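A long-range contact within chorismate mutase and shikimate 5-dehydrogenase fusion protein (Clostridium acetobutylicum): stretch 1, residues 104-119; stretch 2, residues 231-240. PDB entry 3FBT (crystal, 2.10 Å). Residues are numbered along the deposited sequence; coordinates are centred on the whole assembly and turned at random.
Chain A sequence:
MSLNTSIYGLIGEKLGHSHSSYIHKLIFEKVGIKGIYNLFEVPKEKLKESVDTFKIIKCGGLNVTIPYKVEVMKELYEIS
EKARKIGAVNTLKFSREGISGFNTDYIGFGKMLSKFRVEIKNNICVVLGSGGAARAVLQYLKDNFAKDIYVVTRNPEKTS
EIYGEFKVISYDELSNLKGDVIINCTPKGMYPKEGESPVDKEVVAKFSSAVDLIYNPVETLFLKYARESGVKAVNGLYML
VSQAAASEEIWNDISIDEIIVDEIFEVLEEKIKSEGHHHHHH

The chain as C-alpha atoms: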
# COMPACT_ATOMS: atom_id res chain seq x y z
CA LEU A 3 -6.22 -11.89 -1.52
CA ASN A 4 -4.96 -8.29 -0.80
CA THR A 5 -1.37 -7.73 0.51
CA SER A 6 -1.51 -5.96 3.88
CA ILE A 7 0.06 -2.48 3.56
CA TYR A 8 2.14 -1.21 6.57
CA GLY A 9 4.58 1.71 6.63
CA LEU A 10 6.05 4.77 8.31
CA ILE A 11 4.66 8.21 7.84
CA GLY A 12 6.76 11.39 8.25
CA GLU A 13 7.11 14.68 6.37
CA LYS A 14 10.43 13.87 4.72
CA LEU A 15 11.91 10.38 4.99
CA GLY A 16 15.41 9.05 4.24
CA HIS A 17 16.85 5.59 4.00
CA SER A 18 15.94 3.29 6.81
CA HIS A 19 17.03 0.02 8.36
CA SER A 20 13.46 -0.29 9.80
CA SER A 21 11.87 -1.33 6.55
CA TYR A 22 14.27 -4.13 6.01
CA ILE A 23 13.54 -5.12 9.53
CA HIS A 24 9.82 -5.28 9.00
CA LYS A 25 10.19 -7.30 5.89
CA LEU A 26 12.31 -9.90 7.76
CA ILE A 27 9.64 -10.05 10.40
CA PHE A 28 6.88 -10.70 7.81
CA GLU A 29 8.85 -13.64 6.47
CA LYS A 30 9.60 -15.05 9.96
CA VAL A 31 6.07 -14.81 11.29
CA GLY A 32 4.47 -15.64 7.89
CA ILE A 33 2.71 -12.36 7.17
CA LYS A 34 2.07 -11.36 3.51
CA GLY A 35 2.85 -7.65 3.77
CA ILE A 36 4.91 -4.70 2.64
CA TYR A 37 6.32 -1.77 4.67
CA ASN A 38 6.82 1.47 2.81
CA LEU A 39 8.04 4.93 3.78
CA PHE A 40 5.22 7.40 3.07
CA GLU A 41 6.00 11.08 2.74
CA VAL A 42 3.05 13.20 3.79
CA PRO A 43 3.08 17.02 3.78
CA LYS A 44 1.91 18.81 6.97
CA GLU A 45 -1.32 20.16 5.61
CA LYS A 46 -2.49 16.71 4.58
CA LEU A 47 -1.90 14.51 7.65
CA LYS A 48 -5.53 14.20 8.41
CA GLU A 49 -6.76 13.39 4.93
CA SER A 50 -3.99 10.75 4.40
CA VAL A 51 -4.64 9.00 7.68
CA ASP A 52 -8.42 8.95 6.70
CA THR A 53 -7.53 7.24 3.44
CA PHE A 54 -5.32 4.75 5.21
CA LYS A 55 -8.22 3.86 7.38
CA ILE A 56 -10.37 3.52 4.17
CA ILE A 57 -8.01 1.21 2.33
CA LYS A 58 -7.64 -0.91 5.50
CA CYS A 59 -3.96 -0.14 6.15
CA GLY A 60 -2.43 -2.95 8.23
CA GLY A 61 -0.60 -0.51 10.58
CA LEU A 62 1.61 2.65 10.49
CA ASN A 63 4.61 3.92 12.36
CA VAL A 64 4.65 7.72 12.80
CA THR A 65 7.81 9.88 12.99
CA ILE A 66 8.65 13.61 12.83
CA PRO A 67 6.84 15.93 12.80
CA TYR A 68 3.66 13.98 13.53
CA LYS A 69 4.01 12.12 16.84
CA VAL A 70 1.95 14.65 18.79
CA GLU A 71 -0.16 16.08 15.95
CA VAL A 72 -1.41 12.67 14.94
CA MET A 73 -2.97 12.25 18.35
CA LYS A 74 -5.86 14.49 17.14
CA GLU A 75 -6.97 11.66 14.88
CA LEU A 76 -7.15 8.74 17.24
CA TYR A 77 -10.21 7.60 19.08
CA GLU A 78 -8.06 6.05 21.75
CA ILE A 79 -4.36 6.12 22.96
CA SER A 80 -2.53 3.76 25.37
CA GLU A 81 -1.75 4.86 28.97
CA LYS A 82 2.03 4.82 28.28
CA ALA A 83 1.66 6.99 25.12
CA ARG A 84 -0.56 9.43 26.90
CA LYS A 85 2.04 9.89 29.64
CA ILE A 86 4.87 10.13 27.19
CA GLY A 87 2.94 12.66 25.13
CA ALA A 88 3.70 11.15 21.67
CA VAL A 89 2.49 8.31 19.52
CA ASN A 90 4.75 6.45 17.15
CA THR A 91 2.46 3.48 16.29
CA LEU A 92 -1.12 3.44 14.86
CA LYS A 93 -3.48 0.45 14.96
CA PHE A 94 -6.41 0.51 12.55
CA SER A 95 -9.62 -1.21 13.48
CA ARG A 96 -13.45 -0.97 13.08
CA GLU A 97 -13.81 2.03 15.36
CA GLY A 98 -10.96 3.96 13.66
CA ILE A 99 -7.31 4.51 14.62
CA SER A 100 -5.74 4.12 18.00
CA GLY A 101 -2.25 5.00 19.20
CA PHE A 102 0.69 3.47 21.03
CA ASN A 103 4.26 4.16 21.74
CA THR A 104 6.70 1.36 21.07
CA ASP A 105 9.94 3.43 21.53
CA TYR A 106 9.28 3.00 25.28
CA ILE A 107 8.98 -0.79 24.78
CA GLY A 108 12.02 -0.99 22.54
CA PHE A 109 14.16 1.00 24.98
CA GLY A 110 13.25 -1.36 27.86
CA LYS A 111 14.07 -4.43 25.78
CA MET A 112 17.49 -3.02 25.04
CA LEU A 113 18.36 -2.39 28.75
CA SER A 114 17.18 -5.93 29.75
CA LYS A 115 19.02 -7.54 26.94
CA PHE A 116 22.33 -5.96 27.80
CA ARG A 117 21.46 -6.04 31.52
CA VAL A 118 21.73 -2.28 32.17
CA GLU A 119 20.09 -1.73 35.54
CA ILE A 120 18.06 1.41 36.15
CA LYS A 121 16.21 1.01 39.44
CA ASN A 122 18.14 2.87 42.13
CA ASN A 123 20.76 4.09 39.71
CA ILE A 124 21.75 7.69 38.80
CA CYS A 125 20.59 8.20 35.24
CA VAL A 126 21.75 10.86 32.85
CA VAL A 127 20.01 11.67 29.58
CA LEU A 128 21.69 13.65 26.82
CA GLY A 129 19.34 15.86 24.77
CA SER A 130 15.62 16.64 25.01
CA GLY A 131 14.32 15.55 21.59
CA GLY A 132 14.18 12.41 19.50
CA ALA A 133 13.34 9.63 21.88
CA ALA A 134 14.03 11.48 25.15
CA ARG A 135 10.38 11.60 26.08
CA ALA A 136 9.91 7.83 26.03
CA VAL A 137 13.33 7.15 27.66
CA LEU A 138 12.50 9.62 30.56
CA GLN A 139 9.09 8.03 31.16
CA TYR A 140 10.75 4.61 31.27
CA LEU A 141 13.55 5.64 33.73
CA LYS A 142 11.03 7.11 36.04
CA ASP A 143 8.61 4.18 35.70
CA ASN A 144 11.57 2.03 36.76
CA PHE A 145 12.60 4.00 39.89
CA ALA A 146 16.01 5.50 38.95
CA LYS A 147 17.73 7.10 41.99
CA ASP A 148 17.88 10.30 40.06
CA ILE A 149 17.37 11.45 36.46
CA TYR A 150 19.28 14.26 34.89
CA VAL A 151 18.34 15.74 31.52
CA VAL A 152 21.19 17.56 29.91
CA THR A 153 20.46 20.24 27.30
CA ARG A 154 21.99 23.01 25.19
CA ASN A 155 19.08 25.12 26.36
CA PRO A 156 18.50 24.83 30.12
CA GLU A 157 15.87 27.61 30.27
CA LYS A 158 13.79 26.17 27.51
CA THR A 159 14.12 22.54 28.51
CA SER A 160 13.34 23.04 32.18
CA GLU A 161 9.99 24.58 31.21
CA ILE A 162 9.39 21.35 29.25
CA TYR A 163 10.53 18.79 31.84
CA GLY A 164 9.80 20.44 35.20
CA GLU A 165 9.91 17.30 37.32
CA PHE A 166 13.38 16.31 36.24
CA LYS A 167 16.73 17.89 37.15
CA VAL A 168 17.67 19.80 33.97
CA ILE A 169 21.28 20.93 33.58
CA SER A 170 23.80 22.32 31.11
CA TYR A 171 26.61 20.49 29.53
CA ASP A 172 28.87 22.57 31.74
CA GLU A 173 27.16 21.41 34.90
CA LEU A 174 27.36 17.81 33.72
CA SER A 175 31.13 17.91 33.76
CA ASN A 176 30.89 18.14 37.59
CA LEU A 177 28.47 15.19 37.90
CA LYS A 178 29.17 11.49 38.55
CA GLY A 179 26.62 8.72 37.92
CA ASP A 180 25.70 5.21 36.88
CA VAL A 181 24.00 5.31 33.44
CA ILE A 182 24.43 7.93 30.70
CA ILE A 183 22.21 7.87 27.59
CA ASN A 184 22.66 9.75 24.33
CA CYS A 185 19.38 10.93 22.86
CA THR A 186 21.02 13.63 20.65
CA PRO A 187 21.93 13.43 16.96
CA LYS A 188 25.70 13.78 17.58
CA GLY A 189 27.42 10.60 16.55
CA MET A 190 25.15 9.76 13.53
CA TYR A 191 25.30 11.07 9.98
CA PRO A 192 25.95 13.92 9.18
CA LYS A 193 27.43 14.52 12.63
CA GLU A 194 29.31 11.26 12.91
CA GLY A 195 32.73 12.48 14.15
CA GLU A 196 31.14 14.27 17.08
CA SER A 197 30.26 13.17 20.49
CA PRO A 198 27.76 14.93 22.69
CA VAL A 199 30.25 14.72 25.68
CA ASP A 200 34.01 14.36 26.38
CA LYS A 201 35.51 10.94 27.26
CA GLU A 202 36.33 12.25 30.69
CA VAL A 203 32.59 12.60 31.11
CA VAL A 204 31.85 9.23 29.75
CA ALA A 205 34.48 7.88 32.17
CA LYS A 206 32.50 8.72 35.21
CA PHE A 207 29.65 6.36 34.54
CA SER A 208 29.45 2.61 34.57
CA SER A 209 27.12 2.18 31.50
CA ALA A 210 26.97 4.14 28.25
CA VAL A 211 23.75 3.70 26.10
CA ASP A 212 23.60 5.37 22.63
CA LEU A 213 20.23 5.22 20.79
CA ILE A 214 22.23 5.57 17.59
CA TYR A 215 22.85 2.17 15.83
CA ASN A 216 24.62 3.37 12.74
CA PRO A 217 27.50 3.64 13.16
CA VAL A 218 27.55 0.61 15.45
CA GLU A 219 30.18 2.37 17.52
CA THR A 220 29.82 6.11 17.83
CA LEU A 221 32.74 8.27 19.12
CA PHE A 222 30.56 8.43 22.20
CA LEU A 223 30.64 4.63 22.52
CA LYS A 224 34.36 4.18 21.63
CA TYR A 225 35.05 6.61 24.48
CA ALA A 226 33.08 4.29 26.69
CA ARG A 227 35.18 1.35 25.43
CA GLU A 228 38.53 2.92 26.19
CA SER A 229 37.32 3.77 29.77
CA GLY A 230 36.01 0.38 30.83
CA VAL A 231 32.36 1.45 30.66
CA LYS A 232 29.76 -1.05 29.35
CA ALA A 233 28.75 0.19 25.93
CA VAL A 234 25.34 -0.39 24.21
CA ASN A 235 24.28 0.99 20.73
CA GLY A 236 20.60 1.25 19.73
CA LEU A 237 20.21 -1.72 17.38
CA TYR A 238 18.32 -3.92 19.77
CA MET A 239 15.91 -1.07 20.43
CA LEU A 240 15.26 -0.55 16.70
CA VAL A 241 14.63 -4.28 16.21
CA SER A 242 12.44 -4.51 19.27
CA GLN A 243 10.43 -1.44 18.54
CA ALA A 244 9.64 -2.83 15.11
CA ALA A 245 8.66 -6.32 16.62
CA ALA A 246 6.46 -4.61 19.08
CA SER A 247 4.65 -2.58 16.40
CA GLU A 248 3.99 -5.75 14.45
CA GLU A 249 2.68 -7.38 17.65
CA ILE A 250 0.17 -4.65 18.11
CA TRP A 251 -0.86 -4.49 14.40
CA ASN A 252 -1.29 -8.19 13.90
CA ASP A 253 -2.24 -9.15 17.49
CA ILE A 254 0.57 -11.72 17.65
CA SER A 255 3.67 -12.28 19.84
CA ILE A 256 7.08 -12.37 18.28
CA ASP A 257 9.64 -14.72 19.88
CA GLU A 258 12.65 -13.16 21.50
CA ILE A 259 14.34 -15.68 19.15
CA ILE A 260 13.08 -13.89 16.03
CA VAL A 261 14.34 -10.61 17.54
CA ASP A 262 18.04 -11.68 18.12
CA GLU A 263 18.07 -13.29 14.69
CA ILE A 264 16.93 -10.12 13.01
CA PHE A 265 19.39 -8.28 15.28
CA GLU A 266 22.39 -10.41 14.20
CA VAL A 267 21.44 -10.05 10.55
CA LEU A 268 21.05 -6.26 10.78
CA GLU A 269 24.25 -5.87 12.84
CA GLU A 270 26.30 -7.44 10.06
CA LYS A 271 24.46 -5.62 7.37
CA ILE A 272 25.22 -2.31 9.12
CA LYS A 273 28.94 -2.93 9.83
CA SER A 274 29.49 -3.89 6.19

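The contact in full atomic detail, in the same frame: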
# COMPACT_ATOMS: atom_id res chain seq x y z
N THR A 104 5.81 2.52 20.93
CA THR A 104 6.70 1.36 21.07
C THR A 104 8.20 1.73 21.12
O THR A 104 9.00 0.85 21.22
CB THR A 104 6.51 0.41 19.87
OG1 THR A 104 6.83 1.16 18.72
CG2 THR A 104 5.00 -0.07 19.76
N ASP A 105 8.58 3.02 21.09
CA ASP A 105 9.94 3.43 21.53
C ASP A 105 10.21 3.06 23.00
O ASP A 105 11.31 2.57 23.36
CB ASP A 105 10.13 4.95 21.39
CG ASP A 105 10.15 5.40 19.93
OD1 ASP A 105 10.69 4.62 19.09
OD2 ASP A 105 9.58 6.47 19.60
N TYR A 106 9.23 3.35 23.84
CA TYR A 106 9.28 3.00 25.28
C TYR A 106 9.57 1.50 25.43
O TYR A 106 10.45 1.08 26.23
CB TYR A 106 7.92 3.32 25.90
CG TYR A 106 7.83 3.00 27.38
CD1 TYR A 106 8.04 3.98 28.32
CD2 TYR A 106 7.56 1.69 27.83
CE1 TYR A 106 7.97 3.72 29.69
CE2 TYR A 106 7.49 1.39 29.22
CZ TYR A 106 7.72 2.42 30.14
OH TYR A 106 7.66 2.21 31.53
N ILE A 107 8.88 0.68 24.62
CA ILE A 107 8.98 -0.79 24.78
C ILE A 107 10.33 -1.20 24.25
O ILE A 107 11.04 -2.01 24.83
CB ILE A 107 7.88 -1.51 23.99
CG1 ILE A 107 6.51 -1.03 24.46
CG2 ILE A 107 7.99 -3.02 24.19
CD1 ILE A 107 5.32 -1.90 24.01
N GLY A 108 10.70 -0.65 23.09
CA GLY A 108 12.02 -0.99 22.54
C GLY A 108 13.17 -0.63 23.51
O GLY A 108 14.18 -1.35 23.61
N PHE A 109 13.06 0.50 24.16
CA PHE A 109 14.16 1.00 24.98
C PHE A 109 14.33 -0.00 26.17
O PHE A 109 15.41 -0.47 26.45
CB PHE A 109 13.86 2.40 25.51
CG PHE A 109 14.97 2.99 26.38
CD1 PHE A 109 16.21 3.27 25.86
CD2 PHE A 109 14.79 3.14 27.73
CE1 PHE A 109 17.22 3.78 26.66
CE2 PHE A 109 15.80 3.65 28.54
CZ PHE A 109 17.01 3.96 28.00
N GLY A 110 13.22 -0.37 26.78
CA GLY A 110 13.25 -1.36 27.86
C GLY A 110 13.82 -2.70 27.41
O GLY A 110 14.51 -3.36 28.20
N LYS A 111 13.56 -3.12 26.16
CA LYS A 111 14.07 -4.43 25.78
C LYS A 111 15.58 -4.39 25.66
O LYS A 111 16.29 -5.40 25.90
CB LYS A 111 13.44 -4.98 24.49
CG LYS A 111 11.92 -5.19 24.53
CD LYS A 111 11.44 -6.54 25.02
CE LYS A 111 9.89 -6.47 25.37
NZ LYS A 111 9.24 -7.74 25.90
N MET A 112 16.07 -3.22 25.23
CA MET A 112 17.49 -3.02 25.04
C MET A 112 18.29 -3.07 26.39
O MET A 112 19.36 -3.69 26.48
CB MET A 112 17.70 -1.72 24.29
CG MET A 112 19.15 -1.46 23.89
SD MET A 112 19.53 0.28 23.41
CE MET A 112 18.51 1.26 24.38
N LEU A 113 17.78 -2.39 27.41
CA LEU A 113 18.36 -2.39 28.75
C LEU A 113 18.34 -3.86 29.27
O LEU A 113 19.37 -4.37 29.62
CB LEU A 113 17.60 -1.46 29.71
CG LEU A 113 17.60 0.03 29.26
CD1 LEU A 113 16.92 0.99 30.24
CD2 LEU A 113 18.99 0.51 28.93
N SER A 114 17.19 -4.55 29.24
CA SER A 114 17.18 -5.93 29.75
C SER A 114 18.20 -6.76 29.05
O SER A 114 19.00 -7.43 29.70
CB SER A 114 15.85 -6.59 29.57
OG SER A 114 14.88 -5.69 30.01
N LYS A 115 18.18 -6.70 27.73
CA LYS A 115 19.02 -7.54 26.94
C LYS A 115 20.50 -7.32 27.22
O LYS A 115 21.25 -8.27 27.32
CB LYS A 115 18.74 -7.38 25.46
CG LYS A 115 19.56 -8.36 24.57
CD LYS A 115 18.89 -9.73 24.62
CE LYS A 115 19.53 -10.71 23.65
NZ LYS A 115 18.54 -11.83 23.28
N PHE A 116 20.96 -6.09 27.35
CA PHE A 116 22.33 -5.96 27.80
C PHE A 116 22.45 -5.79 29.32
O PHE A 116 23.46 -5.32 29.83
CB PHE A 116 23.01 -4.87 27.00
CG PHE A 116 22.90 -5.10 25.50
CD1 PHE A 116 23.92 -5.71 24.80
CD2 PHE A 116 21.73 -4.77 24.81
CE1 PHE A 116 23.79 -5.96 23.43
CE2 PHE A 116 21.61 -5.01 23.49
CZ PHE A 116 22.64 -5.60 22.78
N ARG A 117 21.41 -6.13 30.06
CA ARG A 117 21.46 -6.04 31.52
C ARG A 117 21.95 -4.69 32.07
O ARG A 117 22.88 -4.64 32.89
CB ARG A 117 22.34 -7.17 32.11
N VAL A 118 21.34 -3.59 31.63
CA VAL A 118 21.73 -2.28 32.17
C VAL A 118 20.73 -2.03 33.22
O VAL A 118 19.58 -1.86 32.89
CB VAL A 118 21.60 -1.17 31.09
CG1 VAL A 118 21.75 0.24 31.72
CG2 VAL A 118 22.61 -1.37 29.97
N GLU A 119 21.10 -2.03 34.50
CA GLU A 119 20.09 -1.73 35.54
C GLU A 119 19.80 -0.23 35.67
O GLU A 119 20.69 0.60 35.50
CB GLU A 119 20.52 -2.27 36.91
CG GLU A 119 19.40 -2.18 37.94
CD GLU A 119 18.06 -2.75 37.40
OE1 GLU A 119 17.90 -3.99 37.44
OE2 GLU A 119 17.17 -1.95 36.93
N VAL A 231 33.82 1.31 30.43
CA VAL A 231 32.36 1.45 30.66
C VAL A 231 31.54 0.54 29.71
O VAL A 231 31.77 0.58 28.50
CB VAL A 231 31.83 2.96 30.51
CG1 VAL A 231 30.41 3.09 31.06
CG2 VAL A 231 32.75 3.94 31.20
N LYS A 232 30.61 -0.24 30.24
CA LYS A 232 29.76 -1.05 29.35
C LYS A 232 29.09 -0.17 28.29
O LYS A 232 28.48 0.88 28.60
CB LYS A 232 28.67 -1.79 30.12
CG LYS A 232 27.69 -2.46 29.14
CD LYS A 232 26.89 -3.57 29.73
CE LYS A 232 26.33 -3.18 31.08
NZ LYS A 232 25.76 -4.41 31.74
N ALA A 233 29.20 -0.60 27.04
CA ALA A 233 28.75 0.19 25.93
C ALA A 233 27.61 -0.54 25.22
O ALA A 233 27.75 -1.72 24.89
CB ALA A 233 29.93 0.44 24.96
N VAL A 234 26.49 0.16 24.97
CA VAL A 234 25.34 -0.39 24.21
C VAL A 234 24.88 0.58 23.10
O VAL A 234 24.54 1.74 23.43
CB VAL A 234 24.15 -0.55 25.12
CG1 VAL A 234 23.15 -1.55 24.54
CG2 VAL A 234 24.60 -0.97 26.51
N ASN A 235 24.88 0.16 21.83
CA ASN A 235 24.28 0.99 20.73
C ASN A 235 22.78 0.68 20.54
O ASN A 235 22.27 -0.15 21.23
CB ASN A 235 25.00 0.83 19.42
CG ASN A 235 24.79 -0.56 18.80
OD1 ASN A 235 23.75 -1.19 18.99
ND2 ASN A 235 25.80 -1.05 18.09
N GLY A 236 22.05 1.36 19.65
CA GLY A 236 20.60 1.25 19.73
C GLY A 236 19.96 0.21 18.84
O GLY A 236 18.77 0.30 18.60
N LEU A 237 20.74 -0.73 18.32
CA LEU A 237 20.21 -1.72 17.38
C LEU A 237 19.12 -2.62 17.96
O LEU A 237 18.06 -2.81 17.34
CB LEU A 237 21.33 -2.54 16.76
CG LEU A 237 20.98 -3.46 15.61
CD1 LEU A 237 20.09 -2.74 14.54
CD2 LEU A 237 22.33 -3.90 15.03
N TYR A 238 19.31 -3.09 19.19
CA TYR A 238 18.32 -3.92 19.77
C TYR A 238 17.00 -3.16 19.98
O TYR A 238 15.92 -3.73 19.91
CB TYR A 238 18.82 -4.52 21.08
CG TYR A 238 18.07 -5.77 21.41
CD1 TYR A 238 18.36 -6.97 20.74
CD2 TYR A 238 17.05 -5.75 22.33
CE1 TYR A 238 17.61 -8.11 20.99
CE2 TYR A 238 16.30 -6.91 22.62
CZ TYR A 238 16.60 -8.07 21.94
OH TYR A 238 15.85 -9.21 22.25
N MET A 239 17.09 -1.87 20.27
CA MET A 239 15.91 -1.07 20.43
C MET A 239 15.17 -0.98 19.08
O MET A 239 14.00 -1.17 19.04
CB MET A 239 16.29 0.34 20.95
CG MET A 239 15.07 1.31 21.12
SD MET A 239 15.60 2.92 21.88
CE MET A 239 14.11 3.89 21.85
N LEU A 240 15.86 -0.63 18.01
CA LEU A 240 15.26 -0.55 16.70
C LEU A 240 14.54 -1.86 16.35
O LEU A 240 13.40 -1.83 15.90
CB LEU A 240 16.32 -0.27 15.66
CG LEU A 240 15.80 -0.04 14.23
CD1 LEU A 240 15.00 1.29 14.12
CD2 LEU A 240 17.05 -0.01 13.32

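The amine of Lys-232 makes the two hydrogen bonds that join the stretches: NZ donates to Phe-116 O and to Arg-117 O, each at 3.1 Å. Both carbonyls lie just past the end of helix 105-115, where Phe-116 leaves helical geometry; the acceptors are backbone oxygens, not side-chain atoms. Beside this polar anchor, Val-118 CG2 packs against Val-234 CG2 at 4.0 Å. Val-234 CG1 sits over one face of the Phe-116 ring in a CH-pi contact, 3.9 Å from the centroid, and also lies 4.1 Å from Met-112 CG. The edge of the same ring meets Tyr-238, with Phe-116 CE2 3.7 Å from Tyr-238 CB. One face of the Tyr-238 ring is covered by Lys-115, whose CG stands 3.9 Å from the centroid, almost on the ring normal. Toward the start of the helix, Met-239, fully extended with all three chi angles t, fits as a knob among Asp-105, Gly-108, Phe-109 and Met-112; its CE reaches Asp-105 O at 3.4 Å, and its SD lies at the edge of the Phe-109 ring. The backbones come closest here, 4.4 Å between Gly-108 CA and Met-239 CA. Gly-108 permits this approach: an ideal CB on it would fall 2.9 Å from Met-239 O, a clash.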